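Long-range contact in Alpha/beta hydrolase (Enterobacter asburiae, PDB 6KMO), which probably hydrolyses carboxylic ester bonds, as an esterase or lipase of the alpha/beta hydrolase fold: residues A[97-110]-A[168-182]. The protein carries 2 engineered substitutions. Residues are numbered along the deposited sequence; the frame is centred on the assembly and turned at random.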
loop_
_atom_site.group_PDB
_atom_site.type_symbol
_atom_site.label_atom_id
_atom_site.label_comp_id
_atom_site.label_asym_id
_atom_site.label_seq_id
_atom_site.Cartn_x
_atom_site.Cartn_y
_atom_site.Cartn_z
ATOM N N GLY A 97 -7.743 28.183 -8.998
ATOM C CA GLY A 97 -8.388 27.337 -9.959
ATOM C C GLY A 97 -9.241 26.339 -9.211
ATOM O O GLY A 97 -8.932 25.952 -8.080
ATOM N N THR A 98 -10.322 25.933 -9.845
ATOM C CA THR A 98 -11.262 25.019 -9.224
ATOM C C THR A 98 -10.580 23.670 -9.031
ATOM O O THR A 98 -9.823 23.210 -9.885
ATOM C CB THR A 98 -12.469 24.893 -10.140
ATOM O OG1 THR A 98 -13.059 26.194 -10.322
ATOM C CG2 THR A 98 -13.512 23.946 -9.563
ATOM N N LEU A 99 -10.845 23.037 -7.889
ATOM C CA LEU A 99 -10.247 21.753 -7.573
ATOM C C LEU A 99 -11.336 20.735 -7.268
ATOM O O LEU A 99 -12.398 21.094 -6.764
ATOM C CB LEU A 99 -9.374 21.872 -6.324
ATOM C CG LEU A 99 -8.118 22.714 -6.471
ATOM C CD1 LEU A 99 -7.511 22.935 -5.090
ATOM C CD2 LEU A 99 -7.150 22.076 -7.415
ATOM N N PRO A 100 -11.090 19.458 -7.519
ATOM C CA PRO A 100 -11.916 18.429 -6.890
ATOM C C PRO A 100 -11.630 18.426 -5.401
ATOM O O PRO A 100 -10.691 19.057 -4.918
ATOM C CB PRO A 100 -11.434 17.141 -7.555
ATOM C CG PRO A 100 -9.997 17.396 -7.795
ATOM C CD PRO A 100 -9.864 18.884 -8.105
ATOM N N ALA A 101 -12.457 17.696 -4.659
ATOM C CA ALA A 101 -12.352 17.737 -3.210
ATOM C C ALA A 101 -12.607 16.371 -2.594
ATOM O O ALA A 101 -13.202 15.466 -3.208
ATOM C CB ALA A 101 -13.331 18.755 -2.607
ATOM N N PHE A 102 -12.173 16.249 -1.342
ATOM C CA PHE A 102 -12.594 15.158 -0.483
ATOM C C PHE A 102 -13.061 15.718 0.853
ATOM O O PHE A 102 -12.428 16.617 1.418
ATOM C CB PHE A 102 -11.521 14.070 -0.272
ATOM C CG PHE A 102 -10.214 14.555 0.272
ATOM C CD1 PHE A 102 -9.918 14.467 1.619
ATOM C CD2 PHE A 102 -9.235 15.025 -0.583
ATOM C CE1 PHE A 102 -8.691 14.866 2.101
ATOM C CE2 PHE A 102 -8.000 15.423 -0.103
ATOM C CZ PHE A 102 -7.732 15.360 1.243
ATOM N N MET A 103 -14.158 15.186 1.362
ATOM C CA MET A 103 -14.530 15.428 2.748
ATOM C C MET A 103 -13.510 14.725 3.630
ATOM O O MET A 103 -12.979 13.666 3.267
ATOM C CB MET A 103 -15.929 14.884 3.030
ATOM C CG MET A 103 -16.992 15.321 2.016
ATOM S SD MET A 103 -17.222 17.163 1.759
ATOM C CE MET A 103 -17.669 17.622 3.472
ATOM N N PHE A 104 -13.217 15.326 4.781
ATOM C CA PHE A 104 -12.286 14.740 5.733
ATOM C C PHE A 104 -12.956 14.594 7.089
ATOM O O PHE A 104 -13.344 15.596 7.706
ATOM C CB PHE A 104 -10.964 15.496 5.875
ATOM C CG PHE A 104 -9.996 14.736 6.736
ATOM C CD1 PHE A 104 -9.190 13.755 6.195
ATOM C CD2 PHE A 104 -10.000 14.909 8.110
ATOM C CE1 PHE A 104 -8.368 12.990 6.997
ATOM C CE2 PHE A 104 -9.201 14.150 8.916
ATOM C CZ PHE A 104 -8.373 13.185 8.363
ATOM N N PHE A 105 -13.075 13.342 7.551
ATOM C CA PHE A 105 -13.706 12.975 8.809
ATOM C C PHE A 105 -12.606 12.526 9.761
ATOM O O PHE A 105 -11.961 11.499 9.539
ATOM C CB PHE A 105 -14.745 11.881 8.555
ATOM C CG PHE A 105 -15.754 12.240 7.497
ATOM C CD1 PHE A 105 -16.349 13.494 7.470
ATOM C CD2 PHE A 105 -16.120 11.323 6.543
ATOM C CE1 PHE A 105 -17.275 13.822 6.492
ATOM C CE2 PHE A 105 -17.049 11.646 5.569
ATOM C CZ PHE A 105 -17.623 12.917 5.544
ATOM N N HIS A 106 -12.390 13.296 10.820
ATOM C CA HIS A 106 -11.307 13.021 11.746
ATOM C C HIS A 106 -11.638 11.851 12.667
ATOM O O HIS A 106 -12.795 11.506 12.901
ATOM C CB HIS A 106 -10.942 14.269 12.544
ATOM C CG HIS A 106 -11.898 14.635 13.641
ATOM N ND1 HIS A 106 -11.863 14.023 14.875
ATOM C CD2 HIS A 106 -12.848 15.594 13.725
ATOM C CE1 HIS A 106 -12.765 14.574 15.663
ATOM N NE2 HIS A 106 -13.381 15.526 14.989
ATOM N N GLY A 107 -10.580 11.250 13.208
ATOM C CA GLY A 107 -10.689 10.209 14.203
ATOM C C GLY A 107 -10.511 10.727 15.616
ATOM O O GLY A 107 -10.448 11.926 15.878
ATOM N N GLY A 108 -10.418 9.779 16.544
ATOM C CA GLY A 108 -10.408 10.098 17.955
ATOM C C GLY A 108 -11.469 9.418 18.788
ATOM O O GLY A 108 -11.745 9.861 19.916
ATOM N N GLY A 109 -12.077 8.342 18.284
ATOM C CA GLY A 109 -13.023 7.613 19.106
ATOM C C GLY A 109 -14.278 8.373 19.435
ATOM O O GLY A 109 -14.935 8.058 20.452
ATOM N N TRP A 110 -14.637 9.369 18.618
ATOM C CA TRP A 110 -15.770 10.276 18.776
ATOM C C TRP A 110 -15.564 11.271 19.914
ATOM O O TRP A 110 -16.026 12.411 19.835
ATOM C CB TRP A 110 -17.098 9.530 18.901
ATOM C CG TRP A 110 -17.405 8.677 17.697
ATOM C CD1 TRP A 110 -17.772 9.102 16.453
ATOM C CD2 TRP A 110 -17.366 7.244 17.626
ATOM N NE1 TRP A 110 -17.956 8.041 15.612
ATOM C CE2 TRP A 110 -17.725 6.884 16.310
ATOM C CE3 TRP A 110 -17.059 6.232 18.544
ATOM C CZ2 TRP A 110 -17.802 5.566 15.895
ATOM C CZ3 TRP A 110 -17.142 4.927 18.135
ATOM C CH2 TRP A 110 -17.515 4.595 16.826
ATOM N N GLY A 168 -14.588 27.115 -4.111
ATOM C CA GLY A 168 -13.644 26.845 -5.170
ATOM C C GLY A 168 -13.464 25.381 -5.483
ATOM O O GLY A 168 -12.390 24.984 -5.957
ATOM N N VAL A 169 -14.496 24.578 -5.281
ATOM C CA VAL A 169 -14.448 23.132 -5.460
ATOM C C VAL A 169 -15.477 22.719 -6.493
ATOM O O VAL A 169 -16.575 23.287 -6.552
ATOM C CB VAL A 169 -14.711 22.452 -4.091
ATOM C CG1 VAL A 169 -15.299 21.049 -4.240
ATOM C CG2 VAL A 169 -13.417 22.510 -3.278
ATOM N N ASP A 170 -15.107 21.746 -7.325
ATOM C CA ASP A 170 -16.045 21.031 -8.177
ATOM C C ASP A 170 -16.673 19.921 -7.343
ATOM O O ASP A 170 -16.104 18.828 -7.195
ATOM C CB ASP A 170 -15.328 20.450 -9.384
ATOM C CG ASP A 170 -16.256 19.712 -10.311
ATOM O OD1 ASP A 170 -17.463 19.604 -9.998
ATOM O OD2 ASP A 170 -15.741 19.213 -11.341
ATOM N N GLY A 171 -17.844 20.197 -6.783
ATOM C CA GLY A 171 -18.530 19.241 -5.935
ATOM C C GLY A 171 -18.979 17.982 -6.632
ATOM O O GLY A 171 -19.373 17.033 -5.943
ATOM N N SER A 172 -18.951 17.949 -7.958
ATOM C CA SER A 172 -19.267 16.728 -8.678
ATOM C C SER A 172 -18.123 15.726 -8.672
ATOM O O SER A 172 -18.335 14.572 -9.072
ATOM C CB SER A 172 -19.662 17.042 -10.133
ATOM O OG SER A 172 -18.545 17.298 -10.965
ATOM N N ARG A 173 -16.927 16.133 -8.242
ATOM C CA ARG A 173 -15.756 15.253 -8.143
ATOM C C ARG A 173 -15.358 15.240 -6.672
ATOM O O ARG A 173 -14.475 15.990 -6.243
ATOM C CB ARG A 173 -14.658 15.751 -9.011
ATOM C CG ARG A 173 -15.008 15.705 -10.493
ATOM C CD ARG A 173 -13.821 16.005 -11.346
ATOM N NE ARG A 173 -13.475 17.423 -11.350
ATOM C CZ ARG A 173 -12.234 17.912 -11.330
ATOM N NH1 ARG A 173 -11.165 17.130 -11.264
ATOM N NH2 ARG A 173 -12.055 19.213 -11.372
ATOM N N LEU A 174 -15.998 14.348 -5.911
ATOM C CA LEU A 174 -16.005 14.414 -4.451
ATOM C C LEU A 174 -15.661 13.060 -3.850
ATOM O O LEU A 174 -16.330 12.051 -4.112
ATOM C CB LEU A 174 -17.380 14.856 -3.950
ATOM C CG LEU A 174 -17.501 15.159 -2.463
ATOM C CD1 LEU A 174 -16.526 16.231 -2.032
ATOM C CD2 LEU A 174 -18.932 15.608 -2.165
ATOM N N GLY A 175 -14.632 13.041 -3.014
ATOM C CA GLY A 175 -14.249 11.859 -2.275
ATOM C C GLY A 175 -14.618 11.972 -0.801
ATOM O O GLY A 175 -15.019 13.020 -0.310
ATOM N N LEU A 176 -14.438 10.855 -0.094
ATOM C CA LEU A 176 -14.655 10.775 1.343
ATOM C C LEU A 176 -13.431 10.127 1.959
ATOM O O LEU A 176 -13.063 9.019 1.563
ATOM C CB LEU A 176 -15.891 9.927 1.660
ATOM C CG LEU A 176 -17.231 10.363 1.073
ATOM C CD1 LEU A 176 -18.321 9.361 1.418
ATOM C CD2 LEU A 176 -17.632 11.747 1.545
ATOM N N VAL A 177 -12.815 10.800 2.927
ATOM C CA VAL A 177 -11.576 10.331 3.547
ATOM C C VAL A 177 -11.684 10.487 5.053
ATOM O O VAL A 177 -12.197 11.492 5.557
ATOM C CB VAL A 177 -10.364 11.136 3.036
ATOM C CG1 VAL A 177 -9.076 10.675 3.705
ATOM C CG2 VAL A 177 -10.235 11.032 1.505
ATOM N N GLY A 178 -11.181 9.507 5.796
ATOM C CA GLY A 178 -11.152 9.641 7.244
ATOM C C GLY A 178 -10.345 8.534 7.881
ATOM O O GLY A 178 -10.214 7.440 7.330
ATOM N N ASN A 179 -9.843 8.835 9.080
ATOM C CA ASN A 179 -9.040 7.887 9.860
ATOM C C ASN A 179 -9.815 7.395 11.074
ATOM O O ASN A 179 -10.452 8.186 11.775
ATOM C CB ASN A 179 -7.719 8.510 10.346
ATOM C CG ASN A 179 -7.911 9.765 11.183
ATOM O OD1 ASN A 179 -8.524 10.738 10.735
ATOM N ND2 ASN A 179 -7.357 9.770 12.391
ATOM N N SER A 180 -9.776 6.077 11.300
ATOM C CA SER A 180 -10.284 5.487 12.543
ATOM C C SER A 180 -11.808 5.600 12.586
ATOM O O SER A 180 -12.480 5.099 11.678
ATOM C CB SER A 180 -9.575 6.110 13.736
ATOM O OG SER A 180 -8.174 6.172 13.511
ATOM N N VAL A 181 -12.386 6.264 13.593
ATOM C CA VAL A 181 -13.825 6.516 13.548
ATOM C C VAL A 181 -14.165 7.433 12.374
ATOM O O VAL A 181 -15.310 7.436 11.910
ATOM C CB VAL A 181 -14.450 7.039 14.855
ATOM C CG1 VAL A 181 -14.267 6.037 15.994
ATOM C CG2 VAL A 181 -13.981 8.439 15.212
ATOM N N GLY A 182 -13.200 8.216 11.897
ATOM C CA GLY A 182 -13.405 8.966 10.672
ATOM C C GLY A 182 -13.549 8.073 9.460
ATOM O O GLY A 182 -14.300 8.389 8.529
HETATM O O HOH W 1 -9.965 26.018 -5.237
HETATM O O HOH W 2 -9.546 20.792 -11.299
HETATM O O HOH W 3 -18.230 7.663 12.721
#
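The carbonyl O of G168 is gripped twice, by L99 N at 3.1 Å and by a water that also donates to G97 O. Strand 99-105 pairs in parallel first with the short strand 169-170 and then, after a turn, with 174-179, its central neighbour in the sheet of an alpha/beta hydrolase. In that type I turn, D170 to R173, both N and OG of S172 reach D170 OD1. R173 NE forms a nearly straight salt bridge to D170 OD2 (2.9 Å, 175°), and P100 CB lies 3.7 Å above one face of the guanidinium. The ladder then resumes as A101 N meets R173 O. V177, its CG1 anti to the backbone N (chi1 179°), spreads its methyls between two rings, CG2 at 3.5 Å from F102 CD1 and CG1 beside F104 CD1. Beyond the strands, V181 CG1 sits 3.4 Å from the centroid of the W110 six-membered ring, a CH-pi contact only 5° off the normal. N179 OD1 takes a weak bond from G107 N, while its ND2 serves H118 and D308. Thus the stronger backbone bonds run along the strands, whereas loop 107-110 meets the GxSxG turn around S180, consistent with a nucleophile elbow, mainly through apolar contact.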